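Local coordinates for aromatic amino acid exporter YddG (Starkeya novella, PDB 5I20), which exports amino acids such as threonine, methionine, lysine and glutamate, using a large central cavity as the binding site for many substrates, at residues 9-20 and 219-230; 20-30 and 209-217. All coordinates share one frame; numbering follows the deposited sequence.

Contact 1. Residues 9-20 and 219-230; sequences IGFTAILLWSTL and GPVGIAFYTWDI. With OLC ((2R)-2,3-dihydroxypropyl (9Z)-octadec-9-enoate), chain G; OLC ((2R)-2,3-dihydroxypropyl (9Z)-octadec-9-enoate), chain J.
Trp17 sits as a knob among Pro220, Ala224, Phe225 and Trp228. CG is anti to the carbonyl carbon (chi1 -67°), which lays the indole across Ala224 and toward Trp228. NE1 donates to Pro220 O at 3.2 Å. The acceptor lies in the indole plane, but the bond is bent, 135° at the hydrogen. Trp17 CH2 meets the Trp228 face in a T-shaped pair, 3.4 Å from Trp228 CD2. Trp17 also makes a looser edge-to-face pair with Phe225, the centroids 5.9 Å apart. C9 of the chain G monoolein, at its double bond, lies 3.4 Å above the centre of one indole face. Ala13 O lies over the other, toward the rim. Ala13 CB rests 3.3 Å from Ala224 O, and Gly10 CA makes a CA-H...O contact of 3.2 Å to Thr227 O. These small residues let the axes approach to 7.0 Å, roughly antiparallel at 146°. Leu16 CD1 packs 3.5 Å from Gly219 O, which accepts from Ala224 N. Further out, Trp228 stacks on Trp163 and bonds through NE1 to Ser167. An alanine in place of Trp17 would probably leave Pro220 O without this donor and open a gap beside Trp228. The indole N-H bond thus sits among aromatic rings, small residues and lipid.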
# COMPACT_ATOMS: atom_id res chain seq x y z
N ILE A 9 -11.10 -2.36 10.13
CA ILE A 9 -11.38 -2.62 8.72
C ILE A 9 -10.20 -2.18 7.84
O ILE A 9 -9.79 -2.91 6.94
CB ILE A 9 -12.69 -1.92 8.28
CG1 ILE A 9 -13.90 -2.62 8.90
CG2 ILE A 9 -12.85 -1.94 6.78
CD1 ILE A 9 -15.23 -1.97 8.55
N GLY A 10 -9.66 -1.00 8.11
CA GLY A 10 -8.51 -0.50 7.37
C GLY A 10 -7.30 -1.40 7.52
O GLY A 10 -6.49 -1.54 6.60
N PHE A 11 -7.18 -2.03 8.69
CA PHE A 11 -6.04 -2.89 8.97
C PHE A 11 -6.07 -4.16 8.12
O PHE A 11 -5.04 -4.84 7.97
CB PHE A 11 -5.98 -3.25 10.45
CG PHE A 11 -4.76 -4.04 10.83
CD1 PHE A 11 -3.50 -3.45 10.78
CD2 PHE A 11 -4.86 -5.36 11.22
CE1 PHE A 11 -2.37 -4.17 11.12
CE2 PHE A 11 -3.72 -6.09 11.56
CZ PHE A 11 -2.48 -5.49 11.51
N THR A 12 -7.23 -4.48 7.56
CA THR A 12 -7.33 -5.65 6.70
C THR A 12 -6.62 -5.39 5.37
O THR A 12 -6.11 -6.33 4.74
CB THR A 12 -8.80 -6.06 6.44
OG1 THR A 12 -9.51 -4.99 5.81
CG2 THR A 12 -9.49 -6.42 7.76
N ALA A 13 -6.56 -4.13 4.94
CA ALA A 13 -5.79 -3.76 3.75
C ALA A 13 -4.31 -4.04 3.97
O ALA A 13 -3.62 -4.54 3.08
CB ALA A 13 -6.01 -2.30 3.40
N ILE A 14 -3.83 -3.70 5.16
CA ILE A 14 -2.45 -3.94 5.55
C ILE A 14 -2.15 -5.44 5.58
O ILE A 14 -1.06 -5.87 5.20
CB ILE A 14 -2.14 -3.31 6.92
CG1 ILE A 14 -2.41 -1.80 6.87
CG2 ILE A 14 -0.71 -3.59 7.34
CD1 ILE A 14 -2.44 -1.13 8.23
N LEU A 15 -3.12 -6.22 6.04
CA LEU A 15 -2.98 -7.68 6.04
C LEU A 15 -2.90 -8.22 4.61
O LEU A 15 -2.08 -9.08 4.32
CB LEU A 15 -4.15 -8.33 6.78
CG LEU A 15 -4.22 -8.08 8.29
CD1 LEU A 15 -5.46 -8.73 8.88
CD2 LEU A 15 -2.96 -8.59 8.97
N LEU A 16 -3.75 -7.71 3.73
CA LEU A 16 -3.79 -8.18 2.35
C LEU A 16 -2.54 -7.76 1.57
O LEU A 16 -2.05 -8.51 0.73
CB LEU A 16 -5.06 -7.68 1.65
CG LEU A 16 -6.36 -8.37 2.06
CD1 LEU A 16 -7.57 -7.62 1.52
CD2 LEU A 16 -6.39 -9.82 1.59
N TRP A 17 -2.02 -6.57 1.86
CA TRP A 17 -0.81 -6.09 1.20
C TRP A 17 0.43 -6.84 1.70
O TRP A 17 1.46 -6.84 1.04
CB TRP A 17 -0.64 -4.58 1.41
CG TRP A 17 -1.70 -3.78 0.71
CD1 TRP A 17 -2.36 -4.12 -0.43
CD2 TRP A 17 -2.22 -2.51 1.11
NE1 TRP A 17 -3.26 -3.14 -0.77
CE2 TRP A 17 -3.20 -2.14 0.16
CE3 TRP A 17 -1.96 -1.65 2.18
CZ2 TRP A 17 -3.91 -0.95 0.25
CZ3 TRP A 17 -2.67 -0.46 2.27
CH2 TRP A 17 -3.63 -0.12 1.31
N SER A 18 0.31 -7.48 2.85
CA SER A 18 1.39 -8.29 3.39
C SER A 18 1.63 -9.56 2.57
O SER A 18 2.71 -10.15 2.63
CB SER A 18 1.11 -8.67 4.85
OG SER A 18 0.92 -7.52 5.66
N THR A 19 0.62 -9.98 1.81
CA THR A 19 0.71 -11.22 1.03
C THR A 19 1.32 -11.01 -0.36
O THR A 19 1.47 -11.97 -1.12
CB THR A 19 -0.68 -11.89 0.85
OG1 THR A 19 -1.48 -11.12 -0.05
CG2 THR A 19 -1.39 -12.02 2.19
N LEU A 20 1.66 -9.77 -0.70
CA LEU A 20 2.17 -9.43 -2.03
C LEU A 20 3.42 -10.20 -2.43
O LEU A 20 3.51 -10.73 -3.54
CB LEU A 20 2.46 -7.93 -2.11
CG LEU A 20 1.24 -7.03 -2.28
CD1 LEU A 20 1.65 -5.57 -2.32
CD2 LEU A 20 0.48 -7.41 -3.54
N GLY A 219 -7.82 -10.02 -3.74
CA GLY A 219 -7.37 -9.68 -2.40
C GLY A 219 -6.71 -8.32 -2.26
O GLY A 219 -7.37 -7.34 -1.92
N PRO A 220 -5.40 -8.25 -2.52
CA PRO A 220 -4.59 -7.03 -2.38
C PRO A 220 -5.06 -5.87 -3.26
O PRO A 220 -4.48 -4.78 -3.19
CB PRO A 220 -3.19 -7.49 -2.82
CG PRO A 220 -3.18 -8.95 -2.54
CD PRO A 220 -4.57 -9.42 -2.86
N VAL A 221 -6.09 -6.09 -4.07
CA VAL A 221 -6.67 -5.03 -4.89
C VAL A 221 -8.19 -4.97 -4.72
O VAL A 221 -8.73 -3.94 -4.31
CB VAL A 221 -6.34 -5.23 -6.39
CG1 VAL A 221 -7.09 -4.21 -7.23
CG2 VAL A 221 -4.84 -5.12 -6.63
N GLY A 222 -8.86 -6.07 -5.01
CA GLY A 222 -10.31 -6.12 -5.01
C GLY A 222 -10.98 -5.97 -3.66
O GLY A 222 -12.20 -5.82 -3.58
N ILE A 223 -10.19 -6.03 -2.59
CA ILE A 223 -10.73 -5.83 -1.26
C ILE A 223 -9.92 -4.77 -0.51
O ILE A 223 -10.48 -3.91 0.16
CB ILE A 223 -10.74 -7.14 -0.45
CG1 ILE A 223 -11.70 -8.15 -1.08
CG2 ILE A 223 -11.15 -6.88 0.99
CD1 ILE A 223 -11.72 -9.49 -0.39
N ALA A 224 -8.60 -4.84 -0.65
CA ALA A 224 -7.69 -3.98 0.09
C ALA A 224 -7.92 -2.49 -0.15
O ALA A 224 -7.86 -1.70 0.79
CB ALA A 224 -6.26 -4.34 -0.24
N PHE A 225 -8.18 -2.10 -1.38
CA PHE A 225 -8.37 -0.68 -1.66
C PHE A 225 -9.70 -0.17 -1.12
O PHE A 225 -9.82 1.00 -0.74
CB PHE A 225 -8.27 -0.40 -3.17
CG PHE A 225 -6.86 -0.47 -3.68
CD1 PHE A 225 -5.94 0.52 -3.37
CD2 PHE A 225 -6.45 -1.53 -4.47
CE1 PHE A 225 -4.64 0.45 -3.83
CE2 PHE A 225 -5.15 -1.60 -4.94
CZ PHE A 225 -4.25 -0.61 -4.62
N TYR A 226 -10.70 -1.04 -1.07
CA TYR A 226 -12.00 -0.65 -0.53
C TYR A 226 -11.96 -0.60 0.99
O TYR A 226 -12.53 0.29 1.61
CB TYR A 226 -13.09 -1.61 -1.00
CG TYR A 226 -13.14 -1.74 -2.51
CD1 TYR A 226 -13.93 -0.89 -3.28
CD2 TYR A 226 -12.39 -2.71 -3.16
CE1 TYR A 226 -13.97 -1.00 -4.65
CE2 TYR A 226 -12.43 -2.83 -4.54
CZ TYR A 226 -13.22 -1.98 -5.28
OH TYR A 226 -13.25 -2.10 -6.64
N THR A 227 -11.28 -1.57 1.60
CA THR A 227 -11.18 -1.62 3.06
C THR A 227 -10.22 -0.55 3.57
O THR A 227 -10.32 -0.11 4.72
CB THR A 227 -10.73 -3.03 3.53
OG1 THR A 227 -10.76 -3.09 4.96
CG2 THR A 227 -9.34 -3.33 3.07
N TRP A 228 -9.31 -0.11 2.71
CA TRP A 228 -8.40 0.99 3.03
C TRP A 228 -9.15 2.32 2.92
O TRP A 228 -8.95 3.23 3.72
CB TRP A 228 -7.19 0.96 2.09
CG TRP A 228 -6.15 2.01 2.36
CD1 TRP A 228 -5.87 3.10 1.59
CD2 TRP A 228 -5.22 2.04 3.45
NE1 TRP A 228 -4.84 3.82 2.15
CE2 TRP A 228 -4.42 3.19 3.29
CE3 TRP A 228 -5.00 1.21 4.56
CZ2 TRP A 228 -3.41 3.53 4.19
CZ3 TRP A 228 -4.00 1.55 5.45
CH2 TRP A 228 -3.22 2.70 5.26
N ASP A 229 -10.03 2.40 1.93
CA ASP A 229 -10.87 3.57 1.74
C ASP A 229 -11.75 3.81 2.96
O ASP A 229 -11.92 4.95 3.41
CB ASP A 229 -11.73 3.42 0.48
CG ASP A 229 -12.45 4.70 0.10
OD1 ASP A 229 -11.78 5.64 -0.37
OD2 ASP A 229 -13.68 4.77 0.26
N ILE A 230 -12.30 2.73 3.51
CA ILE A 230 -13.13 2.81 4.71
C ILE A 230 -12.33 3.31 5.91
O ILE A 230 -12.78 4.20 6.64
CB ILE A 230 -13.76 1.45 5.05
CG1 ILE A 230 -14.78 1.05 3.97
CG2 ILE A 230 -14.43 1.49 6.42
CD1 ILE A 230 -15.48 -0.27 4.24
C10 OLC G . 0.65 0.58 -0.65
C9 OLC G . -0.42 -0.39 -0.99
C11 OLC G . 1.38 1.27 -1.75
C8 OLC G . -0.74 -0.69 -2.41
C16 OLC G . 5.90 -1.01 -1.79
C12 OLC G . 2.77 1.59 -1.31
C7 OLC G . -0.13 -1.99 -2.82
C15 OLC G . 5.45 -0.00 -2.80
C13 OLC G . 3.67 1.64 -2.50
C6 OLC G . -0.49 -2.29 -4.24
C14 OLC G . 5.06 1.26 -2.10
C5 OLC G . 0.75 -2.43 -5.06
C4 OLC G . 0.43 -3.11 -6.35
C3 OLC G . 1.70 -3.43 -7.07
C2 OLC G . 1.39 -4.30 -8.25
C10 OLC J . -7.66 -10.25 5.57
C9 OLC J . -8.95 -9.51 5.53
C11 OLC J . -7.46 -11.44 4.68
C8 OLC J . -9.99 -9.90 4.53
C7 OLC J . -11.34 -9.75 5.13
C6 OLC J . -11.66 -8.31 5.34
C5 OLC J . -13.02 -8.02 4.80
C4 OLC J . -13.85 -7.35 5.84
C3 OLC J . -14.90 -6.54 5.17
C2 OLC J . -16.03 -6.29 6.10
C1 OLC J . -16.82 -5.12 5.64
O19 OLC J . -17.64 -4.45 6.52
O20 OLC J . -16.71 -4.72 4.49

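Contact 2. Residues 20-30 and 209-217; sequences LALATSSTGAV and EWLAVVALG
Leu216 and Ala23 make the main apolar contact. Leu216 CD2 lies 3.7 Å from Ala23 CB. The same methyl meets Leu20 CD2 at 3.9 Å, and the two leucine side chains cross at about a right angle. With chi1 at -68°, CG of Leu216 stands beside its own backbone N, and from there the branch reaches both partners. One turn earlier on the same helix, Ala212 CB packs against Ser26 CB at 3.6 Å. It also approaches Ala23, but more loosely. Thr39 of helix 32-53 touches Leu216, while Leu35 touches Thr27, Val30 and Val213, so that helix lies against both segments.

The two helices run roughly antiparallel, at 148°, and their axes come within 8.6 Å. They meet near the periplasmic side of the membrane. One falls in the first EamA-like sequence range and the other in the second, so the pair joins two parts of the drug/metabolite transporter fold that are far apart in sequence.

Glu209 makes close but unbonded contacts with backbone carbonyls. Its chain is extended beyond CG and passes the end of helix 20-27. CG lies 3.3 Å from Ser26 O, and CD is equally near Thr27 O. Both carboxylate oxygens are acceptors facing the acceptor Thr27 O, so they form no hydrogen bond with it. OE1 instead accepts from Val206 N, which gives one carboxylate oxygen a partner on its own side of the contact. Val30 CG2 stands 4.0 Å from Glu209 OE1.

Gly28 leaves the helix with a positive phi of 88°. A side chain there would run into Glu209 OE2, which sits 3.8 Å from Gly28 CA. Within helix 20-27, Thr24 OG1 donates to Leu20 O from well above the carbonyl plane.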
# COMPACT_ATOMS: atom_id res chain seq x y z
N LEU A 20 1.66 -9.77 -0.70
CA LEU A 20 2.17 -9.43 -2.03
C LEU A 20 3.42 -10.20 -2.43
O LEU A 20 3.51 -10.73 -3.54
CB LEU A 20 2.46 -7.93 -2.11
CG LEU A 20 1.24 -7.03 -2.28
CD1 LEU A 20 1.65 -5.57 -2.32
CD2 LEU A 20 0.48 -7.41 -3.54
N ALA A 21 4.40 -10.26 -1.52
CA ALA A 21 5.67 -10.91 -1.81
C ALA A 21 5.50 -12.41 -2.06
O ALA A 21 6.32 -13.03 -2.73
CB ALA A 21 6.65 -10.68 -0.67
N LEU A 22 4.43 -12.98 -1.52
CA LEU A 22 4.15 -14.40 -1.67
C LEU A 22 3.73 -14.74 -3.10
O LEU A 22 4.06 -15.80 -3.62
CB LEU A 22 3.07 -14.84 -0.68
CG LEU A 22 3.35 -16.08 0.17
CD1 LEU A 22 2.15 -16.39 1.06
CD2 LEU A 22 3.70 -17.28 -0.70
N ALA A 23 2.99 -13.82 -3.72
CA ALA A 23 2.46 -14.05 -5.07
C ALA A 23 3.35 -13.42 -6.14
O ALA A 23 3.16 -13.67 -7.33
CB ALA A 23 1.04 -13.52 -5.17
N THR A 24 4.30 -12.60 -5.71
CA THR A 24 5.24 -11.96 -6.63
C THR A 24 6.10 -13.00 -7.34
O THR A 24 6.38 -12.88 -8.53
CB THR A 24 6.15 -10.95 -5.89
OG1 THR A 24 5.40 -9.78 -5.55
CG2 THR A 24 7.34 -10.55 -6.74
N SER A 25 6.49 -14.03 -6.60
CA SER A 25 7.30 -15.11 -7.16
C SER A 25 6.52 -15.93 -8.19
O SER A 25 7.10 -16.47 -9.13
CB SER A 25 7.80 -16.02 -6.04
N SER A 26 5.20 -16.00 -8.01
CA SER A 26 4.35 -16.79 -8.90
C SER A 26 4.00 -16.03 -10.18
O SER A 26 3.46 -16.61 -11.12
CB SER A 26 3.06 -17.20 -8.18
OG SER A 26 3.34 -17.95 -7.02
N THR A 27 4.29 -14.74 -10.21
CA THR A 27 4.01 -13.91 -11.37
C THR A 27 4.89 -14.31 -12.55
O THR A 27 4.41 -14.47 -13.67
CB THR A 27 4.20 -12.41 -11.06
OG1 THR A 27 3.02 -11.89 -10.44
CG2 THR A 27 4.49 -11.62 -12.32
N GLY A 28 6.17 -14.49 -12.27
CA GLY A 28 7.12 -14.88 -13.29
C GLY A 28 7.71 -13.68 -14.00
O GLY A 28 8.17 -12.73 -13.36
N ALA A 29 7.70 -13.72 -15.33
CA ALA A 29 8.28 -12.65 -16.13
C ALA A 29 7.21 -11.69 -16.64
O ALA A 29 7.44 -10.94 -17.59
CB ALA A 29 9.06 -13.24 -17.30
N VAL A 30 6.04 -11.73 -16.01
CA VAL A 30 4.95 -10.83 -16.39
C VAL A 30 5.25 -9.41 -15.93
O VAL A 30 5.38 -9.15 -14.74
CB VAL A 30 3.61 -11.28 -15.80
CG1 VAL A 30 2.52 -10.27 -16.14
CG2 VAL A 30 3.24 -12.67 -16.30
N GLU A 209 0.36 -19.40 -13.34
CA GLU A 209 0.63 -17.99 -13.07
C GLU A 209 -0.68 -17.21 -13.01
O GLU A 209 -0.77 -16.18 -12.35
CB GLU A 209 1.55 -17.40 -14.14
CG GLU A 209 2.96 -17.95 -14.12
CD GLU A 209 3.84 -17.35 -15.20
OE1 GLU A 209 3.29 -16.68 -16.10
OE2 GLU A 209 5.07 -17.55 -15.15
N TRP A 210 -1.70 -17.71 -13.71
CA TRP A 210 -3.00 -17.05 -13.74
C TRP A 210 -3.69 -17.04 -12.38
O TRP A 210 -4.41 -16.11 -12.05
CB TRP A 210 -3.91 -17.71 -14.77
CG TRP A 210 -3.82 -17.09 -16.13
CD1 TRP A 210 -3.25 -17.63 -17.25
CD2 TRP A 210 -4.31 -15.80 -16.51
NE1 TRP A 210 -3.37 -16.75 -18.30
CE2 TRP A 210 -4.01 -15.62 -17.87
CE3 TRP A 210 -4.98 -14.77 -15.83
CZ2 TRP A 210 -4.35 -14.47 -18.57
CZ3 TRP A 210 -5.32 -13.63 -16.52
CH2 TRP A 210 -5.00 -13.48 -17.88
N LEU A 211 -3.46 -18.09 -11.59
CA LEU A 211 -4.11 -18.21 -10.29
C LEU A 211 -3.60 -17.15 -9.31
O LEU A 211 -4.34 -16.67 -8.46
CB LEU A 211 -3.90 -19.61 -9.72
CG LEU A 211 -4.79 -20.02 -8.54
CD1 LEU A 211 -6.22 -19.55 -8.77
CD2 LEU A 211 -4.76 -21.53 -8.35
N ALA A 212 -2.32 -16.80 -9.45
CA ALA A 212 -1.74 -15.75 -8.63
C ALA A 212 -2.30 -14.39 -9.04
O ALA A 212 -2.56 -13.53 -8.19
CB ALA A 212 -0.22 -15.76 -8.74
N VAL A 213 -2.46 -14.20 -10.34
CA VAL A 213 -3.03 -12.97 -10.88
C VAL A 213 -4.42 -12.72 -10.30
O VAL A 213 -4.72 -11.62 -9.85
CB VAL A 213 -3.12 -13.02 -12.42
CG1 VAL A 213 -3.85 -11.80 -12.95
CG2 VAL A 213 -1.74 -13.14 -13.03
N VAL A 214 -5.25 -13.76 -10.30
CA VAL A 214 -6.61 -13.65 -9.77
C VAL A 214 -6.60 -13.37 -8.27
O VAL A 214 -7.40 -12.57 -7.78
CB VAL A 214 -7.42 -14.93 -10.05
CG1 VAL A 214 -8.83 -14.81 -9.50
CG2 VAL A 214 -7.46 -15.21 -11.54
N ALA A 215 -5.69 -14.01 -7.55
CA ALA A 215 -5.56 -13.81 -6.11
C ALA A 215 -5.20 -12.36 -5.79
O ALA A 215 -5.78 -11.75 -4.89
CB ALA A 215 -4.52 -14.74 -5.52
N LEU A 216 -4.24 -11.82 -6.53
CA LEU A 216 -3.84 -10.43 -6.39
C LEU A 216 -5.01 -9.50 -6.69
O LEU A 216 -5.22 -8.51 -6.00
CB LEU A 216 -2.66 -10.10 -7.31
CG LEU A 216 -1.31 -10.76 -7.01
CD1 LEU A 216 -0.29 -10.36 -8.06
CD2 LEU A 216 -0.83 -10.38 -5.62
N GLY A 217 -5.77 -9.83 -7.73
CA GLY A 217 -6.89 -9.01 -8.15
C GLY A 217 -8.04 -8.97 -7.16
O GLY A 217 -8.66 -7.93 -6.96

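Overall arrangement
Contacts 1 and 2 follow one another along the same pair of helical runs. Their centres are about 16 Å apart. Helix 3-17 leads into helix 20-27, and helix 209-221 serves both contacts. Pro220 CD of contact 1 also packs 3.3 Å from Ala215 O of contact 2. Contact 1 lies about 8 Å from the centre of the chain, measured between centres. Two monooleins lie against it, and Leu20, shared with contact 2, touches one as well. Contact 2 lies about 16 Å from that centre, toward the periplasm, and is less buried. Along the chain, contact 2 is nested inside the loop that contact 1 closes. Contact 1 is therefore nearer the middle of the molecule, where the substrate cavity lies.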